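Heat shock protein 16 (Schizosaccharomyces pombe, PDB 3W1Z) probably acts as a molecular chaperone of the small heat shock protein family, binding unfolded proteins during stress, and assembles into a 16-subunit oligomer. Local coordinates at residues V21-R26 / T105-I110; P32-P37 / S99-I104; V50-P55 / G122-T127; D113-N118 / V126-V131. One frame throughout, in Å; residues are numbered along the deposited sequence.

Contact 1: residues V21-R26 / T105-I110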
loop_
_atom_site.group_PDB
_atom_site.type_symbol
_atom_site.label_atom_id
_atom_site.label_comp_id
_atom_site.label_asym_id
_atom_site.label_seq_id
_atom_site.Cartn_x
_atom_site.Cartn_y
_atom_site.Cartn_z
ATOM N N VAL B 21 3.431 -15.631 10.565
ATOM C CA VAL B 21 3.939 -16.619 9.626
ATOM C C VAL B 21 3.653 -18.039 10.108
ATOM O O VAL B 21 3.657 -18.988 9.324
ATOM C CB VAL B 21 5.456 -16.423 9.389
ATOM C CG1 VAL B 21 6.270 -17.053 10.512
ATOM C CG2 VAL B 21 5.861 -16.995 8.054
ATOM N N SER B 22 3.386 -18.174 11.403
ATOM C CA SER B 22 3.076 -19.468 11.991
ATOM C C SER B 22 1.610 -19.822 11.797
ATOM O O SER B 22 1.277 -20.802 11.131
ATOM C CB SER B 22 3.409 -19.478 13.484
ATOM O OG SER B 22 4.805 -19.362 13.702
ATOM N N TYR B 23 0.737 -19.015 12.393
ATOM C CA TYR B 23 -0.672 -19.371 12.521
ATOM C C TYR B 23 -1.604 -18.928 11.388
ATOM O O TYR B 23 -2.734 -19.407 11.310
ATOM C CB TYR B 23 -1.206 -18.839 13.852
ATOM C CG TYR B 23 -0.335 -19.196 15.033
ATOM C CD1 TYR B 23 0.079 -18.223 15.932
ATOM C CD2 TYR B 23 0.068 -20.506 15.253
ATOM C CE1 TYR B 23 0.874 -18.543 17.013
ATOM C CE2 TYR B 23 0.863 -20.837 16.333
ATOM C CZ TYR B 23 1.262 -19.851 17.211
ATOM O OH TYR B 23 2.053 -20.174 18.290
ATOM N N SER B 24 -1.153 -18.037 10.510
ATOM C CA SER B 24 -2.047 -17.524 9.468
ATOM C C SER B 24 -2.321 -18.575 8.396
ATOM O O SER B 24 -1.391 -19.117 7.798
ATOM C CB SER B 24 -1.519 -16.225 8.847
ATOM O OG SER B 24 -0.279 -16.426 8.197
ATOM N N PRO B 25 -3.610 -18.858 8.150
ATOM C CA PRO B 25 -4.064 -19.948 7.279
ATOM C C PRO B 25 -3.625 -19.767 5.830
ATOM O O PRO B 25 -3.330 -20.748 5.149
ATOM C CB PRO B 25 -5.590 -19.860 7.381
ATOM C CG PRO B 25 -5.862 -18.442 7.734
ATOM C CD PRO B 25 -4.734 -18.040 8.636
ATOM N N ARG B 26 -3.580 -18.522 5.374
ATOM C CA ARG B 26 -3.188 -18.219 4.004
ATOM C C ARG B 26 -1.701 -18.469 3.765
ATOM O O ARG B 26 -1.274 -18.675 2.630
ATOM C CB ARG B 26 -3.538 -16.769 3.666
ATOM C CG ARG B 26 -3.620 -15.859 4.883
ATOM C CD ARG B 26 -5.031 -15.322 5.067
ATOM N NE ARG B 26 -5.380 -15.159 6.476
ATOM C CZ ARG B 26 -6.005 -14.098 6.977
ATOM N NH1 ARG B 26 -6.348 -13.090 6.186
ATOM N NH2 ARG B 26 -6.285 -14.044 8.272
ATOM N N THR B 105 2.691 -23.813 11.599
ATOM C CA THR B 105 4.072 -24.002 12.005
ATOM C C THR B 105 4.198 -23.566 13.454
ATOM O O THR B 105 3.954 -22.411 13.777
ATOM C CB THR B 105 5.031 -23.164 11.142
ATOM O OG1 THR B 105 4.863 -23.507 9.761
ATOM C CG2 THR B 105 6.472 -23.413 11.553
ATOM N N ILE B 106 4.566 -24.486 14.337
ATOM C CA ILE B 106 4.690 -24.138 15.746
ATOM C C ILE B 106 6.073 -23.566 16.063
ATOM O O ILE B 106 7.093 -24.192 15.779
ATOM C CB ILE B 106 4.329 -25.319 16.674
ATOM C CG1 ILE B 106 4.910 -26.628 16.142
ATOM C CG2 ILE B 106 2.820 -25.444 16.804
ATOM C CD1 ILE B 106 6.231 -27.009 16.765
ATOM N N PRO B 107 6.105 -22.350 16.629
ATOM C CA PRO B 107 7.352 -21.640 16.912
ATOM C C PRO B 107 7.905 -21.974 18.290
ATOM O O PRO B 107 8.184 -21.069 19.076
ATOM C CB PRO B 107 6.927 -20.165 16.871
ATOM C CG PRO B 107 5.393 -20.166 16.827
ATOM C CD PRO B 107 4.938 -21.570 17.063
ATOM N N ALA B 108 8.063 -23.262 18.575
ATOM C CA ALA B 108 8.630 -23.699 19.842
ATOM C C ALA B 108 9.191 -25.108 19.722
ATOM O O ALA B 108 8.807 -25.866 18.833
ATOM C CB ALA B 108 7.581 -23.638 20.942
ATOM N N LYS B 109 10.099 -25.454 20.627
ATOM C CA LYS B 109 10.647 -26.800 20.672
ATOM C C LYS B 109 9.775 -27.679 21.553
ATOM O O LYS B 109 9.589 -27.399 22.736
ATOM C CB LYS B 109 12.085 -26.778 21.184
ATOM C CG LYS B 109 13.094 -26.314 20.148
ATOM C CD LYS B 109 14.379 -25.839 20.801
ATOM C CE LYS B 109 14.187 -24.495 21.478
ATOM N NZ LYS B 109 13.887 -23.425 20.488
ATOM N N ILE B 110 9.234 -28.738 20.965
ATOM C CA ILE B 110 8.323 -29.619 21.677
ATOM C C ILE B 110 8.804 -31.062 21.639
ATOM O O ILE B 110 9.631 -31.429 20.805
ATOM C CB ILE B 110 6.894 -29.534 21.097
ATOM C CG1 ILE B 110 6.893 -29.878 19.606
ATOM C CG2 ILE B 110 6.309 -28.147 21.314
ATOM C CD1 ILE B 110 6.457 -31.294 19.301
#
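Ser22 O receives the backbone N-H of Thr105 in a long, weak hydrogen bond of 3.4 Å between Thr105 N and Ser22 O, with an angle of 152° at the hydrogen. It ties the last turn of helix 11-23 to the end of strand 98-105. The side chain of Ser22 fills the space beside it: its CB lies 3.0 Å from Thr105 O, and its OG rests 3.3 Å from Pro107 CG. That hydroxyl sits beside the backbone N of its own residue (chi1 -66°), and its polar need is met within the helix by Ser18 O. Tyr23 meets the same proline with its tip, the two side chains crossing at about a right angle. Its OH meets Pro107 CD at 3.4 Å, with CZ behind it at 4.1 Å from the same carbon, while Ser22 CB covers the centre of one face of the ring. Pro107, the centre of an inverse gamma turn, is thereby touched by both side chains. Thr105 OG1 hydrogen-bonds Asn28 ND2, which ties the strand end also to the chain after the helix. Arg91 of a second subunit packs on Tyr23. This is an N-terminal helix docked on the immunoglobulin-like beta sandwich of an alpha-crystallin domain.

Contact 2: residues P32-P37 / S99-I104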
loop_
_atom_site.group_PDB
_atom_site.type_symbol
_atom_site.label_atom_id
_atom_site.label_comp_id
_atom_site.label_asym_id
_atom_site.label_seq_id
_atom_site.Cartn_x
_atom_site.Cartn_y
_atom_site.Cartn_z
ATOM N N PRO B 32 -6.340 -24.082 -2.480
ATOM C CA PRO B 32 -7.258 -23.330 -1.611
ATOM C C PRO B 32 -8.639 -23.971 -1.460
ATOM O O PRO B 32 -9.390 -23.606 -0.555
ATOM C CB PRO B 32 -7.381 -21.987 -2.324
ATOM C CG PRO B 32 -7.191 -22.318 -3.749
ATOM C CD PRO B 32 -6.127 -23.379 -3.760
ATOM N N GLY B 33 -8.970 -24.902 -2.350
ATOM C CA GLY B 33 -10.329 -25.399 -2.493
ATOM C C GLY B 33 -10.946 -26.107 -1.298
ATOM O O GLY B 33 -12.117 -26.488 -1.343
ATOM N N GLU B 34 -10.172 -26.296 -0.236
ATOM C CA GLU B 34 -10.694 -26.937 0.968
ATOM C C GLU B 34 -11.193 -25.945 2.014
ATOM O O GLU B 34 -11.160 -24.731 1.809
ATOM C CB GLU B 34 -9.645 -27.857 1.592
ATOM C CG GLU B 34 -9.441 -29.165 0.855
ATOM C CD GLU B 34 -8.500 -30.092 1.591
ATOM O OE1 GLU B 34 -7.933 -29.661 2.616
ATOM O OE2 GLU B 34 -8.328 -31.248 1.153
ATOM N N LEU B 35 -11.651 -26.485 3.139
ATOM C CA LEU B 35 -12.187 -25.691 4.235
ATOM C C LEU B 35 -11.124 -25.521 5.313
ATOM O O LEU B 35 -10.375 -26.454 5.604
ATOM C CB LEU B 35 -13.422 -26.376 4.834
ATOM C CG LEU B 35 -14.777 -26.345 4.112
ATOM C CD1 LEU B 35 -14.718 -26.935 2.709
ATOM C CD2 LEU B 35 -15.819 -27.081 4.943
ATOM N N SER B 36 -11.051 -24.332 5.903
ATOM C CA SER B 36 -10.084 -24.078 6.964
ATOM C C SER B 36 -10.776 -23.822 8.300
ATOM O O SER B 36 -11.372 -22.766 8.505
ATOM C CB SER B 36 -9.186 -22.893 6.599
ATOM O OG SER B 36 -8.205 -22.670 7.597
ATOM N N PRO B 37 -10.691 -24.797 9.218
ATOM C CA PRO B 37 -11.311 -24.710 10.546
ATOM C C PRO B 37 -10.743 -23.582 11.405
ATOM O O PRO B 37 -9.553 -23.278 11.323
ATOM C CB PRO B 37 -10.991 -26.075 11.172
ATOM C CG PRO B 37 -9.845 -26.615 10.378
ATOM C CD PRO B 37 -10.050 -26.103 8.993
ATOM N N SER B 99 -13.743 -31.572 2.500
ATOM C CA SER B 99 -12.532 -31.962 3.204
ATOM C C SER B 99 -11.874 -30.727 3.804
ATOM O O SER B 99 -11.880 -29.657 3.197
ATOM C CB SER B 99 -11.565 -32.664 2.251
ATOM O OG SER B 99 -11.303 -31.862 1.114
ATOM N N PHE B 100 -11.318 -30.873 5.001
ATOM C CA PHE B 100 -10.620 -29.768 5.644
ATOM C C PHE B 100 -9.167 -30.120 5.938
ATOM O O PHE B 100 -8.848 -31.264 6.262
ATOM C CB PHE B 100 -11.337 -29.337 6.930
ATOM C CG PHE B 100 -11.323 -30.374 8.022
ATOM C CD1 PHE B 100 -12.358 -31.286 8.141
ATOM C CD2 PHE B 100 -10.284 -30.426 8.939
ATOM C CE1 PHE B 100 -12.354 -32.236 9.148
ATOM C CE2 PHE B 100 -10.270 -31.375 9.943
ATOM C CZ PHE B 100 -11.306 -32.280 10.049
ATOM N N SER B 101 -8.290 -29.132 5.805
ATOM C CA SER B 101 -6.908 -29.276 6.236
ATOM C C SER B 101 -6.404 -27.956 6.804
ATOM O O SER B 101 -6.618 -26.894 6.219
ATOM C CB SER B 101 -6.019 -29.734 5.078
ATOM O OG SER B 101 -4.778 -30.231 5.551
ATOM N N ARG B 102 -5.739 -28.029 7.951
ATOM C CA ARG B 102 -5.167 -26.854 8.586
ATOM C C ARG B 102 -3.758 -27.171 9.062
ATOM O O ARG B 102 -3.555 -28.063 9.887
ATOM C CB ARG B 102 -6.033 -26.401 9.764
ATOM C CG ARG B 102 -5.556 -25.122 10.443
ATOM C CD ARG B 102 -5.697 -23.913 9.527
ATOM N NE ARG B 102 -5.203 -22.689 10.151
ATOM C CZ ARG B 102 -5.972 -21.789 10.753
ATOM N NH1 ARG B 102 -7.285 -21.965 10.812
ATOM N NH2 ARG B 102 -5.430 -20.705 11.292
ATOM N N THR B 103 -2.785 -26.440 8.533
ATOM C CA THR B 103 -1.399 -26.621 8.935
ATOM C C THR B 103 -0.883 -25.358 9.606
ATOM O O THR B 103 -1.011 -24.261 9.066
ATOM C CB THR B 103 -0.494 -26.947 7.733
ATOM O OG1 THR B 103 -1.040 -28.051 7.002
ATOM C CG2 THR B 103 0.908 -27.299 8.205
ATOM N N ILE B 104 -0.314 -25.510 10.796
ATOM C CA ILE B 104 0.344 -24.390 11.454
ATOM C C ILE B 104 1.779 -24.751 11.817
ATOM O O ILE B 104 2.058 -25.861 12.268
ATOM C CB ILE B 104 -0.415 -23.912 12.714
ATOM C CG1 ILE B 104 -0.576 -25.052 13.722
ATOM C CG2 ILE B 104 -1.771 -23.336 12.334
ATOM C CD1 ILE B 104 -1.195 -24.618 15.036
#
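The extended Glu34 side chain runs beside Ser99, with Glu34 CG 3.3 Å from Ser99 OG, and its two carboxylate oxygens part. OE2 of Glu34 accepts a weak hydrogen bond from Ser99 OG at 3.0 Å, and OE1 lies 3.1 Å from Ser101 CB. An alanine in place of Glu34 would probably leave Ser99 OG without this partner and uncover Ser101 CB. The backbones form a single bridge between Leu35 and Phe100: Leu35 N donates to Ser99 O at 3.2 Å and 169°, whereas the return bond from Ser101 N to Leu35 O is weak. Pro37 crosses Phe100 at about a right angle, its CD 4.0 Å from Phe100 CB, and slides past Arg102 in the opposite direction, its CG 3.9 Å from Arg102 CB. Arg102 CG stands anti to the backbone N (chi1 -177°). Farther out, Arg102 NH1 comes within 2.7 Å of Pro37 O at the guanidinium edge. Arg102 NH2 hydrogen-bonds Tyr23 O, and NH1 forms a salt bridge with Glu94 of a second subunit. The loop thus lies on strand 98-105, whose other side pairs with strand 70-77, while Pro37 also packs on Val52 of strand 47-53.

Contact 3: residues V50-P55 / G122-T127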
loop_
_atom_site.group_PDB
_atom_site.type_symbol
_atom_site.label_atom_id
_atom_site.label_comp_id
_atom_site.label_asym_id
_atom_site.label_seq_id
_atom_site.Cartn_x
_atom_site.Cartn_y
_atom_site.Cartn_z
ATOM N N VAL B 50 -3.698 -26.124 21.089
ATOM C CA VAL B 50 -4.411 -25.686 19.898
ATOM C C VAL B 50 -5.849 -26.190 19.926
ATOM O O VAL B 50 -6.093 -27.395 20.001
ATOM C CB VAL B 50 -3.730 -26.183 18.610
ATOM C CG1 VAL B 50 -4.516 -25.734 17.388
ATOM C CG2 VAL B 50 -2.296 -25.681 18.541
ATOM N N ASP B 51 -6.798 -25.261 19.871
ATOM C CA ASP B 51 -8.215 -25.602 19.880
ATOM C C ASP B 51 -8.829 -25.390 18.502
ATOM O O ASP B 51 -8.902 -24.266 18.012
ATOM C CB ASP B 51 -8.954 -24.769 20.927
ATOM C CG ASP B 51 -8.522 -25.098 22.341
ATOM O OD1 ASP B 51 -8.547 -26.291 22.710
ATOM O OD2 ASP B 51 -8.147 -24.164 23.081
ATOM N N VAL B 52 -9.270 -26.484 17.891
ATOM C CA VAL B 52 -9.796 -26.471 16.532
ATOM C C VAL B 52 -11.284 -26.805 16.536
ATOM O O VAL B 52 -11.703 -27.785 17.148
ATOM C CB VAL B 52 -9.060 -27.505 15.659
ATOM C CG1 VAL B 52 -9.430 -27.332 14.196
ATOM C CG2 VAL B 52 -7.557 -27.386 15.852
ATOM N N GLU B 53 -12.081 -26.000 15.840
ATOM C CA GLU B 53 -13.525 -26.208 15.822
ATOM C C GLU B 53 -13.944 -27.138 14.689
ATOM O O GLU B 53 -13.784 -26.815 13.512
ATOM C CB GLU B 53 -14.262 -24.874 15.711
ATOM C CG GLU B 53 -14.122 -23.988 16.937
ATOM C CD GLU B 53 -14.902 -22.694 16.815
ATOM O OE1 GLU B 53 -15.309 -22.346 15.687
ATOM O OE2 GLU B 53 -15.112 -22.027 17.850
ATOM N N LEU B 54 -14.484 -28.296 15.057
ATOM C CA LEU B 54 -14.920 -29.287 14.079
ATOM C C LEU B 54 -16.318 -29.825 14.390
ATOM O O LEU B 54 -16.471 -31.008 14.698
ATOM C CB LEU B 54 -13.923 -30.448 14.028
ATOM C CG LEU B 54 -12.485 -30.121 13.622
ATOM C CD1 LEU B 54 -11.595 -31.350 13.754
ATOM C CD2 LEU B 54 -12.444 -29.577 12.204
ATOM N N PRO B 55 -17.345 -28.960 14.313
ATOM C CA PRO B 55 -18.711 -29.424 14.580
ATOM C C PRO B 55 -19.232 -30.336 13.472
ATOM O O PRO B 55 -19.024 -30.053 12.293
ATOM C CB PRO B 55 -19.516 -28.124 14.626
ATOM C CG PRO B 55 -18.764 -27.193 13.748
ATOM C CD PRO B 55 -17.312 -27.537 13.930
ATOM N N GLY B 122 -17.201 -31.439 19.320
ATOM C CA GLY B 122 -16.834 -30.743 18.101
ATOM C C GLY B 122 -15.574 -29.909 18.230
ATOM O O GLY B 122 -15.177 -29.230 17.285
ATOM N N LEU B 123 -14.944 -29.952 19.399
ATOM C CA LEU B 123 -13.691 -29.237 19.603
ATOM C C LEU B 123 -12.529 -30.208 19.776
ATOM O O LEU B 123 -12.556 -31.088 20.641
ATOM C CB LEU B 123 -13.781 -28.296 20.807
ATOM C CG LEU B 123 -12.571 -27.378 21.019
ATOM C CD1 LEU B 123 -12.465 -26.345 19.905
ATOM C CD2 LEU B 123 -12.630 -26.698 22.378
ATOM N N LEU B 124 -11.513 -30.042 18.937
ATOM C CA LEU B 124 -10.305 -30.847 19.011
ATOM C C LEU B 124 -9.183 -30.054 19.663
ATOM O O LEU B 124 -8.761 -29.023 19.146
ATOM C CB LEU B 124 -9.869 -31.280 17.614
ATOM C CG LEU B 124 -8.479 -31.913 17.550
ATOM C CD1 LEU B 124 -8.523 -33.369 17.990
ATOM C CD2 LEU B 124 -7.896 -31.779 16.157
ATOM N N THR B 125 -8.698 -30.538 20.798
ATOM C CA THR B 125 -7.604 -29.879 21.497
ATOM C C THR B 125 -6.316 -30.685 21.389
ATOM O O THR B 125 -6.228 -31.808 21.886
ATOM C CB THR B 125 -7.935 -29.648 22.981
ATOM O OG1 THR B 125 -9.064 -28.773 23.090
ATOM C CG2 THR B 125 -6.747 -29.023 23.698
ATOM N N VAL B 126 -5.322 -30.106 20.725
ATOM C CA VAL B 126 -4.002 -30.717 20.642
ATOM C C VAL B 126 -3.094 -30.073 21.682
ATOM O O VAL B 126 -3.125 -28.857 21.875
ATOM C CB VAL B 126 -3.386 -30.552 19.240
ATOM C CG1 VAL B 126 -2.057 -31.290 19.147
ATOM C CG2 VAL B 126 -4.348 -31.054 18.175
ATOM N N THR B 127 -2.297 -30.891 22.358
ATOM C CA THR B 127 -1.392 -30.394 23.387
ATOM C C THR B 127 0.053 -30.784 23.099
ATOM O O THR B 127 0.400 -31.965 23.093
ATOM C CB THR B 127 -1.791 -30.908 24.782
ATOM O OG1 THR B 127 -2.375 -32.211 24.660
ATOM C CG2 THR B 127 -2.802 -29.972 25.422
#
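Strands 47-53 and 123-129 are the two inner strands of a four-stranded antiparallel sheet, and this contact is their junction. Val50 with Val126 and Val52 with Leu124 are hydrogen-bonded pairs, each joined by two backbone bonds; the one from Leu124 N to Val52 O measures 2.9 Å with an angle of 170° at the hydrogen. The side chains of both pairs point to one face of the sheet, where Val52 CB and Leu124 CB are 4.3 Å apart. There Leu124 packs on Val64 and Ile73, Val52 on Ile73, and Val50 on Ile104 of strand 98-105. On the opposite face Asp51 and Thr125 lie side by side, pointing the same way. With Thr125 OG1 beside its own backbone N (chi1 -63°), the hydroxyl donates to Asp51 OD1 at 2.6 Å, while Asp51 OD2 forms a salt bridge with Arg81 of a second subunit. The aspartate is thus gripped from within the sheet and from across the interface. Leu123 leans over the neighbouring strand, its CD1 3.2 Å from Val52 O and 4.1 Å from Glu53 CG. Gly122 has a positive phi (74°), and a CB there would come tightly against Pro55 CA. With its Asp51 and Glu53 side meeting a second subunit, this antiparallel pairing, apolar on the side turned to the second sheet, belongs to the immunoglobulin-like sandwich of the alpha-crystallin domain.

Contact 4: residues D113-N118 / V126-V131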
loop_
_atom_site.group_PDB
_atom_site.type_symbol
_atom_site.label_atom_id
_atom_site.label_comp_id
_atom_site.label_asym_id
_atom_site.label_seq_id
_atom_site.Cartn_x
_atom_site.Cartn_y
_atom_site.Cartn_z
ATOM N N ASP B 113 6.830 -37.056 20.722
ATOM C CA ASP B 113 6.236 -38.304 21.184
ATOM C C ASP B 113 5.306 -38.104 22.381
ATOM O O ASP B 113 4.571 -39.015 22.761
ATOM C CB ASP B 113 7.325 -39.328 21.502
ATOM C CG ASP B 113 8.167 -39.675 20.287
ATOM O OD1 ASP B 113 7.872 -40.695 19.630
ATOM O OD2 ASP B 113 9.117 -38.923 19.985
ATOM N N ARG B 114 5.345 -36.916 22.978
ATOM C CA ARG B 114 4.422 -36.578 24.059
ATOM C C ARG B 114 3.199 -35.784 23.593
ATOM O O ARG B 114 2.376 -35.371 24.409
ATOM C CB ARG B 114 5.138 -35.854 25.204
ATOM C CG ARG B 114 5.741 -36.788 26.247
ATOM C CD ARG B 114 7.092 -37.321 25.803
ATOM N NE ARG B 114 7.188 -38.772 25.927
ATOM C CZ ARG B 114 8.296 -39.467 25.687
ATOM N NH1 ARG B 114 9.405 -38.841 25.316
ATOM N NH2 ARG B 114 8.297 -40.786 25.821
ATOM N N ILE B 115 3.090 -35.560 22.287
ATOM C CA ILE B 115 1.922 -34.886 21.728
ATOM C C ILE B 115 0.678 -35.755 21.873
ATOM O O ILE B 115 0.673 -36.922 21.473
ATOM C CB ILE B 115 2.111 -34.545 20.235
ATOM C CG1 ILE B 115 3.271 -33.571 20.042
ATOM C CG2 ILE B 115 0.841 -33.950 19.654
ATOM C CD1 ILE B 115 3.539 -33.250 18.588
ATOM N N GLU B 116 -0.378 -35.179 22.443
ATOM C CA GLU B 116 -1.640 -35.893 22.613
ATOM C C GLU B 116 -2.835 -35.015 22.222
ATOM O O GLU B 116 -2.774 -33.788 22.334
ATOM C CB GLU B 116 -1.775 -36.413 24.048
ATOM C CG GLU B 116 -1.436 -35.380 25.110
ATOM C CD GLU B 116 -1.269 -35.994 26.483
ATOM O OE1 GLU B 116 -1.266 -37.240 26.584
ATOM O OE2 GLU B 116 -1.137 -35.230 27.462
ATOM N N ALA B 117 -3.911 -35.640 21.747
ATOM C CA ALA B 117 -5.061 -34.900 21.235
ATOM C C ALA B 117 -6.386 -35.426 21.784
ATOM O O ALA B 117 -6.647 -36.632 21.758
ATOM C CB ALA B 117 -5.068 -34.923 19.707
ATOM N N ASN B 118 -7.225 -34.510 22.263
ATOM C CA ASN B 118 -8.526 -34.864 22.820
ATOM C C ASN B 118 -9.663 -34.217 22.034
ATOM O O ASN B 118 -9.709 -32.998 21.893
ATOM C CB ASN B 118 -8.608 -34.431 24.284
ATOM C CG ASN B 118 -7.383 -34.828 25.078
ATOM O OD1 ASN B 118 -6.366 -34.134 25.060
ATOM N ND2 ASN B 118 -7.471 -35.950 25.784
ATOM N N VAL B 126 -5.322 -30.106 20.725
ATOM C CA VAL B 126 -4.002 -30.717 20.642
ATOM C C VAL B 126 -3.094 -30.073 21.682
ATOM O O VAL B 126 -3.125 -28.857 21.875
ATOM C CB VAL B 126 -3.386 -30.552 19.240
ATOM C CG1 VAL B 126 -2.057 -31.290 19.147
ATOM C CG2 VAL B 126 -4.348 -31.054 18.175
ATOM N N THR B 127 -2.297 -30.891 22.358
ATOM C CA THR B 127 -1.392 -30.394 23.387
ATOM C C THR B 127 0.053 -30.784 23.099
ATOM O O THR B 127 0.400 -31.965 23.093
ATOM C CB THR B 127 -1.791 -30.908 24.782
ATOM O OG1 THR B 127 -2.375 -32.211 24.660
ATOM C CG2 THR B 127 -2.802 -29.972 25.422
ATOM N N LEU B 128 0.892 -29.781 22.860
ATOM C CA LEU B 128 2.301 -30.017 22.579
ATOM C C LEU B 128 3.165 -29.484 23.719
ATOM O O LEU B 128 3.265 -28.274 23.916
ATOM C CB LEU B 128 2.711 -29.364 21.254
ATOM C CG LEU B 128 1.883 -29.678 20.002
ATOM C CD1 LEU B 128 0.718 -28.708 19.846
ATOM C CD2 LEU B 128 2.759 -29.666 18.759
ATOM N N PRO B 129 3.779 -30.392 24.490
ATOM C CA PRO B 129 4.625 -29.983 25.614
ATOM C C PRO B 129 5.930 -29.368 25.125
ATOM O O PRO B 129 6.574 -29.949 24.256
ATOM C CB PRO B 129 4.906 -31.302 26.349
ATOM C CG PRO B 129 4.206 -32.391 25.557
ATOM C CD PRO B 129 3.893 -31.831 24.215
ATOM N N LYS B 130 6.326 -28.232 25.686
ATOM C CA LYS B 130 7.581 -27.603 25.292
ATOM C C LYS B 130 8.725 -28.034 26.196
ATOM O O LYS B 130 8.574 -28.114 27.415
ATOM C CB LYS B 130 7.472 -26.077 25.310
ATOM C CG LYS B 130 6.497 -25.494 24.306
ATOM C CD LYS B 130 6.457 -23.980 24.423
ATOM C CE LYS B 130 6.212 -23.554 25.860
ATOM N NZ LYS B 130 6.089 -22.078 26.001
ATOM N N VAL B 131 9.869 -28.314 25.585
ATOM C CA VAL B 131 11.089 -28.577 26.333
ATOM C C VAL B 131 12.091 -27.458 26.054
ATOM O O VAL B 131 12.220 -27.001 24.918
ATOM C CB VAL B 131 11.686 -29.961 25.988
ATOM C CG1 VAL B 131 10.717 -31.064 26.381
ATOM C CG2 VAL B 131 12.021 -30.053 24.506
#
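Ile115 packs on Val126 and Leu128 across the contact. CB bears two branches that part toward different residues. CG2 meets Val126 CG1 at 4.0 Å and is equally far from Thr127 O. CG1, beside the backbone N (chi1 -63°), lies 4.1 Å from both CG and CD2 of Leu128. At the tip, CD1 lies anti to CA (chi2 178°) and touches Leu128 CD2 at 3.7 Å, the isoleucine and leucine lying side by side and pointing the same way. An alanine in place of Ile115 would probably open a gap beside Leu128 CD2 and Val126 CG1, leaving the leucine end freer to turn. Before this residue, Arg114 CB rests on Pro129 CG at 3.6 Å; after it, the chain enters the hairpin pairing. Glu116 O takes two donors from one residue: Thr127 N, nearly in line with the carbonyl at 172°, and Thr127 OG1 at 2.8 Å, which comes from above the carbonyl plane. The reverse bond from Glu116 N to Thr127 O is weak. Ile140 of a third subunit packs on this region, consistent with the docking of a C-terminal Ile-X-Ile motif in the groove between the two sheets, as in other small heat shock proteins. Chemically, the contact is divided: the amide and hydroxyl of Thr127 both hold the carbonyl of Glu116 between the strands, the hydroxyl from the face of the Glu116 and Thr127 side chains, whereas on the other face Val126 and Leu128 face the sandwich interior, and Ile115 and Ala117 also meet that Ile140.

From the N terminus, the end of helix 11-23 opens contact 1, whose loop closes at 105-110, beyond strand 98-105. Contact 2 begins and ends within that loop, joining the linker at 32-37 to the same strand; Tyr23 O and Arg102 NH2 connect the two. Contact 3 crosses both, since 50-55 lies inside their loops and its partner 122-127 after them, joining the central strands of the other sheet. Phe100 on Leu54 and Pro37 on Val52 link contacts 2 and 3 across the sandwich. Contact 4 closes the hairpin loop between 113-118 and 126-131, in series after contacts 1 and 2; it shares Val126 and Thr127 with contact 3, and Lys109 O with Val131 N bonds it to contact 1.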